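Local coordinates for putative HTH-type transcriptional regulator PH0061 (Pyrococcus horikoshii, PDB 2DBB), which probably binds specific DNA sequences as a transcriptional regulator of the AsnC (Lrp) family, with a helix-turn-helix domain, at residues L24-L29 / R39-I44; Y69-I74 / I108-L113; K75-S80 / N133-E138; I92-S97 / S125-R130. All blocks are in the same frame, centred on the assembly; numbering follows the deposited sequence.

Overall arrangement
Contact 1 lies apart from the other three. It joins two helices of the predicted helix-turn-helix motif, and its centre is about 36 Å from that of contact 2. Contacts 2, 3 and 4 all belong to the domain with the antiparallel sheet. Contact 2 pairs strands 67-76 and 107-114. Contact 3 continues strand 67-76 to its end, where it meets strand 134-148; its centre is about 15 Å from that of contact 2. Contact 4 sets helix 117-129 against the start of strand 95-102, with its centre about 8 Å from that of contact 2. Contacts 3 and 4 also touch, through V137 and L128. All four reach the second subunit, contact 3 through E138.

Contact 1 of 4, residues L24-L29 / R39-I44; sequences LTYREL and RIARRI
The Y26 ring carries the CA of A41 over one face, a CH-pi contact with CA 4.1 Å from the ring centroid. The A41 methyl group lies beside it, near CD2 and CE2. I40 CG2 and I44 CD1 approach the ring obliquely. Y26 and L29 lie on helix 26-32 and I40, A41 and I44 on helix 37-49, the two helices of the predicted helix-turn-helix motif of this AsnC-type domain. In such motifs the second helix is generally the one that reads DNA. No hydrogen bond joins the segments, so apolar packing carries the contact. The Y26 side chain has CG anti to its carbonyl carbon (chi1 -63°) and crosses I40 and I44 obliquely. L29 lies deeper and crosses both isoleucines at about a right angle. Its CD1 is 3.8 Å from I40 CG2. An alanine at Y26 would probably loosen the helix pair, because the ring surface over A41 and against both isoleucines would be lost. Helix 9-18 lies under this layer, with I17 against L29. Y26 also packs on R23 of the second subunit. The start of helix 26-32 is held by a capping box. E28 N donates to T25 OG1 at 3.2 Å, and T25 N donates to E28 OE1 at 3.0 Å. Between the two segments, the closest approach is I44 CD1 to Y26 CE1, at 3.3 Å.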
loop_
_atom_site.group_PDB
_atom_site.type_symbol
_atom_site.label_atom_id
_atom_site.label_comp_id
_atom_site.label_asym_id
_atom_site.label_seq_id
_atom_site.Cartn_x
_atom_site.Cartn_y
_atom_site.Cartn_z
ATOM N N LEU B 24 -6.482 -17.886 -4.516
ATOM C CA LEU B 24 -6.129 -19.235 -4.936
ATOM C C LEU B 24 -6.501 -20.230 -3.833
ATOM O O LEU B 24 -6.159 -20.030 -2.672
ATOM C CB LEU B 24 -4.630 -19.314 -5.236
ATOM C CG LEU B 24 -4.195 -18.586 -6.509
ATOM C CD1 LEU B 24 -2.686 -18.414 -6.522
ATOM C CD2 LEU B 24 -4.667 -19.369 -7.723
ATOM N N THR B 25 -7.212 -21.292 -4.197
ATOM C CA THR B 25 -7.619 -22.312 -3.231
ATOM C C THR B 25 -6.390 -23.099 -2.786
ATOM O O THR B 25 -5.377 -23.111 -3.492
ATOM C CB THR B 25 -8.625 -23.308 -3.849
ATOM O OG1 THR B 25 -7.975 -24.063 -4.883
ATOM C CG2 THR B 25 -9.813 -22.567 -4.449
ATOM N N TYR B 26 -6.478 -23.754 -1.626
ATOM C CA TYR B 26 -5.356 -24.541 -1.116
ATOM C C TYR B 26 -4.943 -25.609 -2.131
ATOM O O TYR B 26 -3.769 -25.959 -2.249
ATOM C CB TYR B 26 -5.724 -25.218 0.213
ATOM C CG TYR B 26 -6.032 -24.254 1.340
ATOM C CD1 TYR B 26 -5.535 -22.954 1.324
ATOM C CD2 TYR B 26 -6.804 -24.649 2.433
ATOM C CE1 TYR B 26 -5.795 -22.065 2.358
ATOM C CE2 TYR B 26 -7.069 -23.761 3.488
ATOM C CZ TYR B 26 -6.559 -22.470 3.436
ATOM O OH TYR B 26 -6.808 -21.573 4.449
ATOM N N ARG B 27 -5.925 -26.124 -2.860
ATOM C CA ARG B 27 -5.683 -27.142 -3.871
ATOM C C ARG B 27 -4.801 -26.566 -4.993
ATOM O O ARG B 27 -3.792 -27.168 -5.358
ATOM C CB ARG B 27 -7.033 -27.645 -4.409
ATOM C CG ARG B 27 -6.941 -28.625 -5.560
ATOM C CD ARG B 27 -8.285 -29.327 -5.826
ATOM N NE ARG B 27 -8.603 -30.336 -4.811
ATOM C CZ ARG B 27 -9.263 -30.094 -3.682
ATOM N NH1 ARG B 27 -9.694 -28.866 -3.405
ATOM N NH2 ARG B 27 -9.489 -31.082 -2.822
ATOM N N GLU B 28 -5.170 -25.402 -5.522
ATOM C CA GLU B 28 -4.381 -24.763 -6.573
ATOM C C GLU B 28 -2.969 -24.463 -6.056
ATOM O O GLU B 28 -1.979 -24.668 -6.758
ATOM C CB GLU B 28 -5.040 -23.452 -7.024
ATOM C CG GLU B 28 -6.311 -23.608 -7.848
ATOM C CD GLU B 28 -6.965 -22.267 -8.150
ATOM O OE1 GLU B 28 -7.478 -21.623 -7.205
ATOM O OE2 GLU B 28 -6.956 -21.846 -9.328
ATOM N N LEU B 29 -2.878 -23.966 -4.826
ATOM C CA LEU B 29 -1.576 -23.660 -4.237
ATOM C C LEU B 29 -0.746 -24.938 -4.116
ATOM O O LEU B 29 0.441 -24.952 -4.449
ATOM C CB LEU B 29 -1.752 -23.024 -2.854
ATOM C CG LEU B 29 -2.397 -21.635 -2.839
ATOM C CD1 LEU B 29 -2.746 -21.246 -1.417
ATOM C CD2 LEU B 29 -1.437 -20.628 -3.459
ATOM N N ARG B 39 -1.022 -29.714 3.750
ATOM C CA ARG B 39 0.191 -29.012 4.144
ATOM C C ARG B 39 0.086 -27.519 3.832
ATOM O O ARG B 39 0.591 -26.685 4.584
ATOM C CB ARG B 39 1.413 -29.624 3.449
ATOM C CG ARG B 39 1.651 -31.073 3.849
ATOM C CD ARG B 39 2.993 -31.596 3.365
ATOM N NE ARG B 39 3.197 -32.989 3.763
ATOM C CZ ARG B 39 4.346 -33.649 3.630
ATOM N NH1 ARG B 39 4.433 -34.915 4.019
ATOM N NH2 ARG B 39 5.410 -33.044 3.114
ATOM N N ILE B 40 -0.572 -27.178 2.728
ATOM C CA ILE B 40 -0.743 -25.777 2.372
ATOM C C ILE B 40 -1.642 -25.126 3.418
ATOM O O ILE B 40 -1.405 -23.994 3.836
ATOM C CB ILE B 40 -1.390 -25.612 0.976
ATOM C CG1 ILE B 40 -0.359 -25.913 -0.114
ATOM C CG2 ILE B 40 -1.945 -24.187 0.810
ATOM C CD1 ILE B 40 0.851 -25.000 -0.092
ATOM N N ALA B 41 -2.673 -25.852 3.837
ATOM C CA ALA B 41 -3.607 -25.343 4.831
ATOM C C ALA B 41 -2.866 -25.011 6.116
ATOM O O ALA B 41 -3.010 -23.915 6.654
ATOM C CB ALA B 41 -4.696 -26.372 5.102
ATOM N N ARG B 42 -2.067 -25.956 6.600
ATOM C CA ARG B 42 -1.303 -25.747 7.819
ATOM C C ARG B 42 -0.324 -24.582 7.692
ATOM O O ARG B 42 -0.197 -23.773 8.612
ATOM C CB ARG B 42 -0.547 -27.021 8.204
ATOM C CG ARG B 42 -1.317 -27.937 9.156
ATOM C CD ARG B 42 -1.469 -29.346 8.597
ATOM N NE ARG B 42 -0.199 -29.880 8.113
ATOM C CZ ARG B 42 -0.066 -31.042 7.477
ATOM N NH1 ARG B 42 -1.127 -31.803 7.248
ATOM N NH2 ARG B 42 1.130 -31.434 7.055
ATOM N N ARG B 43 0.365 -24.491 6.556
ATOM C CA ARG B 43 1.325 -23.412 6.345
ATOM C C ARG B 43 0.653 -22.041 6.389
ATOM O O ARG B 43 1.108 -21.146 7.096
ATOM C CB ARG B 43 2.050 -23.604 5.015
ATOM C CG ARG B 43 3.079 -24.722 5.053
ATOM C CD ARG B 43 3.721 -24.958 3.697
ATOM N NE ARG B 43 4.914 -25.794 3.803
ATOM C CZ ARG B 43 6.047 -25.416 4.391
ATOM N NH1 ARG B 43 6.153 -24.206 4.929
ATOM N NH2 ARG B 43 7.078 -26.249 4.442
ATOM N N ILE B 44 -0.431 -21.879 5.639
ATOM C CA ILE B 44 -1.147 -20.610 5.620
ATOM C C ILE B 44 -1.686 -20.280 6.999
ATOM O O ILE B 44 -1.671 -19.125 7.422
ATOM C CB ILE B 44 -2.316 -20.643 4.624
ATOM C CG1 ILE B 44 -1.767 -20.614 3.200
ATOM C CG2 ILE B 44 -3.263 -19.467 4.871
ATOM C CD1 ILE B 44 -2.838 -20.611 2.139
#

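Contact 2 of 4, residues Y69-I74 / I108-L113; sequences YAIVLI and IVRLLL
R110 lays its side chain over one face of the Y69 ring, with the guanidinium plane turned 62° from the ring plane. CZ of R110 is 4.3 Å from the Y69 ring centroid, close to the ring normal, a cation-pi contact. The bend at chi3 (-66°) brings R110 NH1 to 3.2 Å from Y69 CG. I71 CD1 covers one face of the guanidinium. These residues share a sheet face with L73 and I108, which lie side by side, pointing the same way. Their tips are tight, L73 CD2 to I108 CD1 at 3.4 Å. On the other face, V72 crosses L111 obliquely, and F127 of helix 117-129 packs on both. The strands are antiparallel neighbours in the sheet. A70 pairs with L111 and V72 with V109, each through two backbone hydrogen bonds. The shortest is V72 N to V109 O, 2.7 Å. A leucine at Y69 would probably weaken the hold on R110, since the aromatic face under its charge would be gone. R110 NH1 also forms a salt bridge with E99 of the second subunit. The buried charge is thus probably compensated by that carboxylate and by the ring face.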
loop_
_atom_site.group_PDB
_atom_site.type_symbol
_atom_site.label_atom_id
_atom_site.label_comp_id
_atom_site.label_asym_id
_atom_site.label_seq_id
_atom_site.Cartn_x
_atom_site.Cartn_y
_atom_site.Cartn_z
ATOM N N TYR B 69 -5.423 9.922 -3.721
ATOM C CA TYR B 69 -4.537 9.786 -2.574
ATOM C C TYR B 69 -3.886 11.112 -2.236
ATOM O O TYR B 69 -3.770 12.007 -3.075
ATOM C CB TYR B 69 -3.401 8.794 -2.854
ATOM C CG TYR B 69 -3.756 7.334 -2.744
ATOM C CD1 TYR B 69 -4.451 6.846 -1.639
ATOM C CD2 TYR B 69 -3.343 6.424 -3.720
ATOM C CE1 TYR B 69 -4.725 5.487 -1.502
ATOM C CE2 TYR B 69 -3.614 5.064 -3.595
ATOM C CZ TYR B 69 -4.303 4.601 -2.479
ATOM O OH TYR B 69 -4.555 3.253 -2.334
ATOM N N ALA B 70 -3.456 11.217 -0.989
ATOM C CA ALA B 70 -2.740 12.380 -0.501
ATOM C C ALA B 70 -1.714 11.783 0.441
ATOM O O ALA B 70 -2.014 10.844 1.180
ATOM C CB ALA B 70 -3.668 13.322 0.255
ATOM N N ILE B 71 -0.491 12.295 0.382
ATOM C CA ILE B 71 0.556 11.817 1.259
ATOM C C ILE B 71 0.866 12.988 2.173
ATOM O O ILE B 71 1.049 14.110 1.707
ATOM C CB ILE B 71 1.842 11.441 0.487
ATOM C CG1 ILE B 71 1.570 10.276 -0.477
ATOM C CG2 ILE B 71 2.938 11.077 1.465
ATOM C CD1 ILE B 71 1.256 8.959 0.204
ATOM N N VAL B 72 0.889 12.726 3.474
ATOM C CA VAL B 72 1.200 13.762 4.446
ATOM C C VAL B 72 2.552 13.448 5.084
ATOM O O VAL B 72 2.758 12.387 5.679
ATOM C CB VAL B 72 0.098 13.859 5.519
ATOM C CG1 VAL B 72 0.446 14.943 6.541
ATOM C CG2 VAL B 72 -1.228 14.177 4.847
ATOM N N LEU B 73 3.480 14.377 4.918
ATOM C CA LEU B 73 4.829 14.243 5.443
ATOM C C LEU B 73 4.908 15.101 6.702
ATOM O O LEU B 73 4.675 16.310 6.662
ATOM C CB LEU B 73 5.827 14.735 4.391
ATOM C CG LEU B 73 5.616 14.129 2.994
ATOM C CD1 LEU B 73 6.427 14.907 1.968
ATOM C CD2 LEU B 73 6.016 12.664 3.004
ATOM N N ILE B 74 5.237 14.472 7.819
ATOM C CA ILE B 74 5.295 15.195 9.081
ATOM C C ILE B 74 6.651 15.174 9.760
ATOM O O ILE B 74 7.301 14.135 9.839
ATOM C CB ILE B 74 4.268 14.620 10.087
ATOM C CG1 ILE B 74 2.862 14.652 9.486
ATOM C CG2 ILE B 74 4.321 15.405 11.390
ATOM C CD1 ILE B 74 1.839 13.769 10.232
ATOM N N ILE B 108 5.080 9.521 8.092
ATOM C CA ILE B 108 4.566 9.494 6.729
ATOM C C ILE B 108 3.174 8.893 6.772
ATOM O O ILE B 108 3.000 7.770 7.234
ATOM C CB ILE B 108 5.438 8.613 5.805
ATOM C CG1 ILE B 108 6.894 9.087 5.852
ATOM C CG2 ILE B 108 4.910 8.691 4.367
ATOM C CD1 ILE B 108 7.071 10.512 5.431
ATOM N N VAL B 109 2.198 9.640 6.264
ATOM C CA VAL B 109 0.811 9.205 6.277
ATOM C C VAL B 109 0.154 9.213 4.903
ATOM O O VAL B 109 0.358 10.125 4.116
ATOM C CB VAL B 109 -0.033 10.120 7.191
ATOM C CG1 VAL B 109 -1.486 9.626 7.237
ATOM C CG2 VAL B 109 0.576 10.161 8.582
ATOM N N ARG B 110 -0.632 8.185 4.616
ATOM C CA ARG B 110 -1.352 8.145 3.355
ATOM C C ARG B 110 -2.832 8.274 3.681
ATOM O O ARG B 110 -3.338 7.581 4.564
ATOM C CB ARG B 110 -1.119 6.833 2.595
ATOM C CG ARG B 110 -1.977 6.736 1.329
ATOM C CD ARG B 110 -1.836 5.384 0.627
ATOM N NE ARG B 110 -0.501 5.171 0.077
ATOM C CZ ARG B 110 -0.033 5.760 -1.021
ATOM N NH1 ARG B 110 -0.793 6.609 -1.707
ATOM N NH2 ARG B 110 1.202 5.505 -1.438
ATOM N N LEU B 111 -3.513 9.163 2.962
ATOM C CA LEU B 111 -4.939 9.397 3.128
ATOM C C LEU B 111 -5.685 9.060 1.840
ATOM O O LEU B 111 -5.173 9.286 0.738
ATOM C CB LEU B 111 -5.216 10.874 3.424
ATOM C CG LEU B 111 -4.474 11.610 4.534
ATOM C CD1 LEU B 111 -4.897 13.079 4.516
ATOM C CD2 LEU B 111 -4.777 10.964 5.881
ATOM N N LEU B 112 -6.889 8.514 1.985
ATOM C CA LEU B 112 -7.745 8.229 0.838
ATOM C C LEU B 112 -8.779 9.343 0.924
ATOM O O LEU B 112 -9.515 9.427 1.908
ATOM C CB LEU B 112 -8.445 6.872 0.968
ATOM C CG LEU B 112 -9.360 6.525 -0.220
ATOM C CD1 LEU B 112 -8.506 6.308 -1.457
ATOM C CD2 LEU B 112 -10.180 5.272 0.081
ATOM N N LEU B 113 -8.818 10.208 -0.085
ATOM C CA LEU B 113 -9.746 11.336 -0.090
ATOM C C LEU B 113 -10.716 11.285 -1.258
ATOM O O LEU B 113 -10.498 10.555 -2.231
ATOM C CB LEU B 113 -8.971 12.657 -0.182
ATOM C CG LEU B 113 -7.800 12.892 0.768
ATOM C CD1 LEU B 113 -7.023 14.108 0.308
ATOM C CD2 LEU B 113 -8.298 13.064 2.190
#

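Contact 3 of 4, residues K75-S80 / N133-E138; sequences KSKVPS and NAENVE
K75 O receives two backbone N-H groups. E135 N lies 2.9 Å from K75 O, nearly along the C=O axis. N136 N reaches the same K75 O more weakly, at 3.3 Å. In return, K75 N donates to N136 O at 2.8 Å, with an N-H...O angle of 163°. The CB atoms of K75 and N136 sit alongside each other on one face of the sheet, 3.9 Å apart. Two residues thus face one, which makes a classic beta bulge between strands 67-76 and 134-148. S76 then pairs with A134, and their side chains diverge. Beyond the bulge, K77 stretches along the backbone of N133 and A134. K77 CG is 3.3 Å from N133 O. The last torsion bends the chain (chi4 -60°) and brings K77 NZ to E135 OE2 at 3.2 Å, a salt bridge. The E135 chain turns at chi2 and crosses the lysine at about a right angle. This ion pair lies at the surface. K77 N, however, is buried with no partner in the model. Further out, N106 OD1 accepts from S76 N at the end of strand 67-76. S76 also packs against A82 of helix 79-89, and N133 against D81 of that helix.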
loop_
_atom_site.group_PDB
_atom_site.type_symbol
_atom_site.label_atom_id
_atom_site.label_comp_id
_atom_site.label_asym_id
_atom_site.label_seq_id
_atom_site.Cartn_x
_atom_site.Cartn_y
_atom_site.Cartn_z
ATOM N N LYS B 75 7.069 16.336 10.250
ATOM C CA LYS B 75 8.312 16.452 10.999
ATOM C C LYS B 75 7.904 16.889 12.408
ATOM O O LYS B 75 7.361 17.973 12.588
ATOM C CB LYS B 75 9.242 17.499 10.385
ATOM C CG LYS B 75 10.619 17.523 11.042
ATOM C CD LYS B 75 11.269 16.148 10.942
ATOM C CE LYS B 75 12.604 16.066 11.675
ATOM N NZ LYS B 75 13.186 14.685 11.559
ATOM N N SER B 76 8.157 16.036 13.397
ATOM C CA SER B 76 7.808 16.324 14.786
ATOM C C SER B 76 8.853 17.131 15.553
ATOM O O SER B 76 10.035 17.156 15.204
ATOM C CB SER B 76 7.552 15.020 15.541
ATOM O OG SER B 76 6.447 14.324 14.996
ATOM N N LYS B 77 8.399 17.791 16.612
ATOM C CA LYS B 77 9.283 18.579 17.454
ATOM C C LYS B 77 9.921 17.667 18.501
ATOM O O LYS B 77 11.055 17.901 18.916
ATOM C CB LYS B 77 8.499 19.694 18.150
ATOM C CG LYS B 77 7.799 20.661 17.210
ATOM C CD LYS B 77 6.986 21.681 18.004
ATOM C CE LYS B 77 6.181 22.598 17.094
ATOM N NZ LYS B 77 7.057 23.368 16.163
ATOM N N VAL B 78 9.189 16.635 18.925
ATOM C CA VAL B 78 9.684 15.687 19.926
ATOM C C VAL B 78 9.046 14.302 19.743
ATOM O O VAL B 78 7.937 14.191 19.227
ATOM C CB VAL B 78 9.378 16.171 21.371
ATOM C CG1 VAL B 78 9.779 17.625 21.540
ATOM C CG2 VAL B 78 7.910 15.992 21.685
ATOM N N PRO B 79 9.739 13.231 20.182
ATOM C CA PRO B 79 9.245 11.853 20.068
ATOM C C PRO B 79 7.859 11.664 20.675
ATOM O O PRO B 79 6.964 11.097 20.044
ATOM C CB PRO B 79 10.302 11.044 20.814
ATOM C CG PRO B 79 11.548 11.827 20.578
ATOM C CD PRO B 79 11.077 13.247 20.800
ATOM N N SER B 80 7.698 12.137 21.907
ATOM C CA SER B 80 6.434 12.034 22.625
ATOM C C SER B 80 5.277 12.548 21.783
ATOM O O SER B 80 4.167 12.010 21.843
ATOM C CB SER B 80 6.505 12.830 23.932
ATOM O OG SER B 80 5.251 12.840 24.590
ATOM N N ASN B 133 1.656 20.211 17.426
ATOM C CA ASN B 133 3.066 20.152 17.797
ATOM C C ASN B 133 3.998 19.653 16.694
ATOM O O ASN B 133 4.955 18.921 16.966
ATOM C CB ASN B 133 3.226 19.261 19.035
ATOM C CG ASN B 133 2.275 19.641 20.161
ATOM O OD1 ASN B 133 2.057 18.862 21.090
ATOM N ND2 ASN B 133 1.710 20.844 20.086
ATOM N N ALA B 134 3.725 20.049 15.456
ATOM C CA ALA B 134 4.556 19.643 14.329
ATOM C C ALA B 134 5.364 20.835 13.835
ATOM O O ALA B 134 4.853 21.946 13.746
ATOM C CB ALA B 134 3.684 19.093 13.199
ATOM N N GLU B 135 6.636 20.610 13.537
ATOM C CA GLU B 135 7.491 21.674 13.038
ATOM C C GLU B 135 7.182 21.893 11.556
ATOM O O GLU B 135 7.135 23.022 11.077
ATOM C CB GLU B 135 8.963 21.294 13.222
ATOM C CG GLU B 135 9.963 22.178 12.461
ATOM C CD GLU B 135 10.046 23.604 12.993
ATOM O OE1 GLU B 135 10.741 24.439 12.363
ATOM O OE2 GLU B 135 9.425 23.891 14.041
ATOM N N ASN B 136 6.952 20.799 10.838
ATOM C CA ASN B 136 6.660 20.881 9.415
ATOM C C ASN B 136 5.666 19.823 8.964
ATOM O O ASN B 136 5.765 18.661 9.350
ATOM C CB ASN B 136 7.955 20.731 8.606
ATOM C CG ASN B 136 8.787 22.000 8.589
ATOM O OD1 ASN B 136 8.534 22.921 7.805
ATOM N ND2 ASN B 136 9.782 22.059 9.460
ATOM N N VAL B 137 4.711 20.247 8.142
ATOM C CA VAL B 137 3.708 19.356 7.587
ATOM C C VAL B 137 3.595 19.656 6.092
ATOM O O VAL B 137 3.328 20.787 5.700
ATOM C CB VAL B 137 2.323 19.570 8.230
ATOM C CG1 VAL B 137 1.291 18.689 7.536
ATOM C CG2 VAL B 137 2.381 19.236 9.714
ATOM N N GLU B 138 3.816 18.644 5.264
ATOM C CA GLU B 138 3.725 18.801 3.815
ATOM C C GLU B 138 2.646 17.870 3.294
ATOM O O GLU B 138 2.669 16.678 3.577
ATOM C CB GLU B 138 5.041 18.421 3.138
ATOM C CG GLU B 138 6.205 19.342 3.399
ATOM C CD GLU B 138 5.992 20.723 2.825
ATOM O OE1 GLU B 138 5.121 20.886 1.935
ATOM O OE2 GLU B 138 6.714 21.648 3.259
#

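Contact 4 of 4, residues I92-S97 / S125-R130; sequences IEYVKS and SEFLQR
The F127 side chain forms the tight part of this contact, where helix 117-129 packs against a type I beta turn, I92 to V95. The turn leads into strand 95-102 of a ferredoxin-like beta-alpha-beta-beta-alpha-beta domain, as in the effector domains of Lrp/AsnC regulators. F127 has CG anti to its backbone N (chi1 174°), and its CB bond points toward the turn. V95 crosses the phenyl group at about a right angle, with V95 CG2 3.7 Å from F127 CE1. I92 CD1 meets the ring at its edge, 3.9 Å from F127 CD1. Y94 comes in obliquely, and its hydroxyl also lies at the F127 ring edge. F127 CB sits at the edge of the Y94 ring, with Y94 OH 3.4 Å away. One face of the Y94 ring is covered by I92 CG2. V95 continues the apolar layer inward, onto V109 and L111 of strand 107-114.

The outer side is sparse. E126 is exposed and only brushes the Y94 hydroxyl through its backbone. R130 extends from CG to NE; its charged end has a long, weak ion pair with E88. No hydrogen bond joins the segments. Just after the turn, K96 NZ bonds back to E93 O and pairs with E93 OE1 and the C-terminus of I151 of the second subunit. One close touch remains, tip to tip: I92 CD1 to R130 CD, 3.4 Å.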
loop_
_atom_site.group_PDB
_atom_site.type_symbol
_atom_site.label_atom_id
_atom_site.label_comp_id
_atom_site.label_asym_id
_atom_site.label_seq_id
_atom_site.Cartn_x
_atom_site.Cartn_y
_atom_site.Cartn_z
ATOM N N ILE B 92 -8.345 6.769 12.446
ATOM C CA ILE B 92 -9.156 7.441 11.435
ATOM C C ILE B 92 -9.290 6.510 10.238
ATOM O O ILE B 92 -8.297 5.991 9.730
ATOM C CB ILE B 92 -8.521 8.758 10.994
ATOM C CG1 ILE B 92 -8.343 9.671 12.211
ATOM C CG2 ILE B 92 -9.396 9.424 9.949
ATOM C CD1 ILE B 92 -7.620 10.966 11.907
ATOM N N GLU B 93 -10.526 6.306 9.795
ATOM C CA GLU B 93 -10.818 5.400 8.692
ATOM C C GLU B 93 -10.184 5.745 7.343
ATOM O O GLU B 93 -9.724 4.848 6.615
ATOM C CB GLU B 93 -12.336 5.258 8.523
ATOM C CG GLU B 93 -12.747 4.081 7.643
ATOM C CD GLU B 93 -12.611 4.362 6.150
ATOM O OE1 GLU B 93 -12.496 3.392 5.369
ATOM O OE2 GLU B 93 -12.634 5.547 5.758
ATOM N N TYR B 94 -10.149 7.028 7.005
ATOM C CA TYR B 94 -9.581 7.422 5.723
ATOM C C TYR B 94 -8.054 7.522 5.729
ATOM O O TYR B 94 -7.437 7.866 4.716
ATOM C CB TYR B 94 -10.228 8.723 5.241
ATOM C CG TYR B 94 -10.052 9.893 6.167
ATOM C CD1 TYR B 94 -8.847 10.599 6.205
ATOM C CD2 TYR B 94 -11.096 10.313 6.998
ATOM C CE1 TYR B 94 -8.681 11.690 7.039
ATOM C CE2 TYR B 94 -10.940 11.410 7.846
ATOM C CZ TYR B 94 -9.728 12.093 7.859
ATOM O OH TYR B 94 -9.545 13.173 8.697
ATOM N N VAL B 95 -7.453 7.219 6.875
ATOM C CA VAL B 95 -5.999 7.206 7.011
ATOM C C VAL B 95 -5.639 5.757 6.696
ATOM O O VAL B 95 -5.926 4.869 7.492
ATOM C CB VAL B 95 -5.557 7.540 8.463
ATOM C CG1 VAL B 95 -4.088 7.229 8.648
ATOM C CG2 VAL B 95 -5.824 9.008 8.770
ATOM N N LYS B 96 -5.024 5.524 5.537
ATOM C CA LYS B 96 -4.668 4.171 5.101
ATOM C C LYS B 96 -3.347 3.607 5.617
ATOM O O LYS B 96 -3.210 2.392 5.797
ATOM C CB LYS B 96 -4.703 4.102 3.569
ATOM C CG LYS B 96 -6.067 4.481 2.984
ATOM C CD LYS B 96 -7.186 3.791 3.752
ATOM C CE LYS B 96 -8.555 4.163 3.225
ATOM N NZ LYS B 96 -9.619 3.526 4.057
ATOM N N SER B 97 -2.363 4.469 5.835
ATOM C CA SER B 97 -1.091 3.995 6.353
ATOM C C SER B 97 -0.412 5.057 7.187
ATOM O O SER B 97 -0.600 6.257 6.973
ATOM C CB SER B 97 -0.151 3.538 5.227
ATOM O OG SER B 97 0.392 4.623 4.504
ATOM N N SER B 125 -8.203 19.525 5.774
ATOM C CA SER B 125 -8.201 20.497 6.866
ATOM C C SER B 125 -8.624 19.817 8.153
ATOM O O SER B 125 -8.052 20.068 9.206
ATOM C CB SER B 125 -9.162 21.650 6.571
ATOM O OG SER B 125 -8.772 22.329 5.393
ATOM N N GLU B 126 -9.637 18.959 8.073
ATOM C CA GLU B 126 -10.093 18.257 9.263
ATOM C C GLU B 126 -8.976 17.384 9.804
ATOM O O GLU B 126 -8.714 17.373 11.004
ATOM C CB GLU B 126 -11.300 17.373 8.958
ATOM C CG GLU B 126 -12.571 18.124 8.643
ATOM C CD GLU B 126 -13.798 17.392 9.150
ATOM O OE1 GLU B 126 -13.941 16.185 8.850
ATOM O OE2 GLU B 126 -14.618 18.025 9.852
ATOM N N PHE B 127 -8.319 16.647 8.914
ATOM C CA PHE B 127 -7.231 15.776 9.327
ATOM C C PHE B 127 -6.099 16.561 9.975
ATOM O O PHE B 127 -5.594 16.185 11.030
ATOM C CB PHE B 127 -6.671 14.993 8.133
ATOM C CG PHE B 127 -5.457 14.183 8.476
ATOM C CD1 PHE B 127 -5.571 13.023 9.234
ATOM C CD2 PHE B 127 -4.190 14.617 8.101
ATOM C CE1 PHE B 127 -4.447 12.309 9.619
ATOM C CE2 PHE B 127 -3.055 13.909 8.481
ATOM C CZ PHE B 127 -3.183 12.755 9.243
ATOM N N LEU B 128 -5.705 17.656 9.338
ATOM C CA LEU B 128 -4.607 18.471 9.842
ATOM C C LEU B 128 -4.862 19.051 11.236
ATOM O O LEU B 128 -3.922 19.249 12.005
ATOM C CB LEU B 128 -4.285 19.589 8.840
ATOM C CG LEU B 128 -3.793 19.064 7.479
ATOM C CD1 LEU B 128 -3.623 20.204 6.504
ATOM C CD2 LEU B 128 -2.485 18.300 7.658
ATOM N N GLN B 129 -6.123 19.320 11.564
ATOM C CA GLN B 129 -6.444 19.861 12.884
ATOM C C GLN B 129 -5.997 18.878 13.957
ATOM O O GLN B 129 -5.668 19.271 15.073
ATOM C CB GLN B 129 -7.950 20.123 13.022
ATOM C CG GLN B 129 -8.459 21.258 12.148
ATOM C CD GLN B 129 -9.924 21.571 12.383
ATOM O OE1 GLN B 129 -10.800 20.730 12.164
ATOM N NE2 GLN B 129 -10.198 22.788 12.835
ATOM N N ARG B 130 -5.975 17.598 13.596
ATOM C CA ARG B 130 -5.576 16.537 14.510
ATOM C C ARG B 130 -4.068 16.440 14.673
ATOM O O ARG B 130 -3.573 15.674 15.492
ATOM C CB ARG B 130 -6.136 15.206 14.014
ATOM C CG ARG B 130 -7.647 15.123 14.126
ATOM C CD ARG B 130 -8.220 14.089 13.187
ATOM N NE ARG B 130 -9.637 13.849 13.447
ATOM C CZ ARG B 130 -10.097 13.215 14.520
ATOM N NH1 ARG B 130 -9.252 12.755 15.434
ATOM N NH2 ARG B 130 -11.403 13.042 14.680
#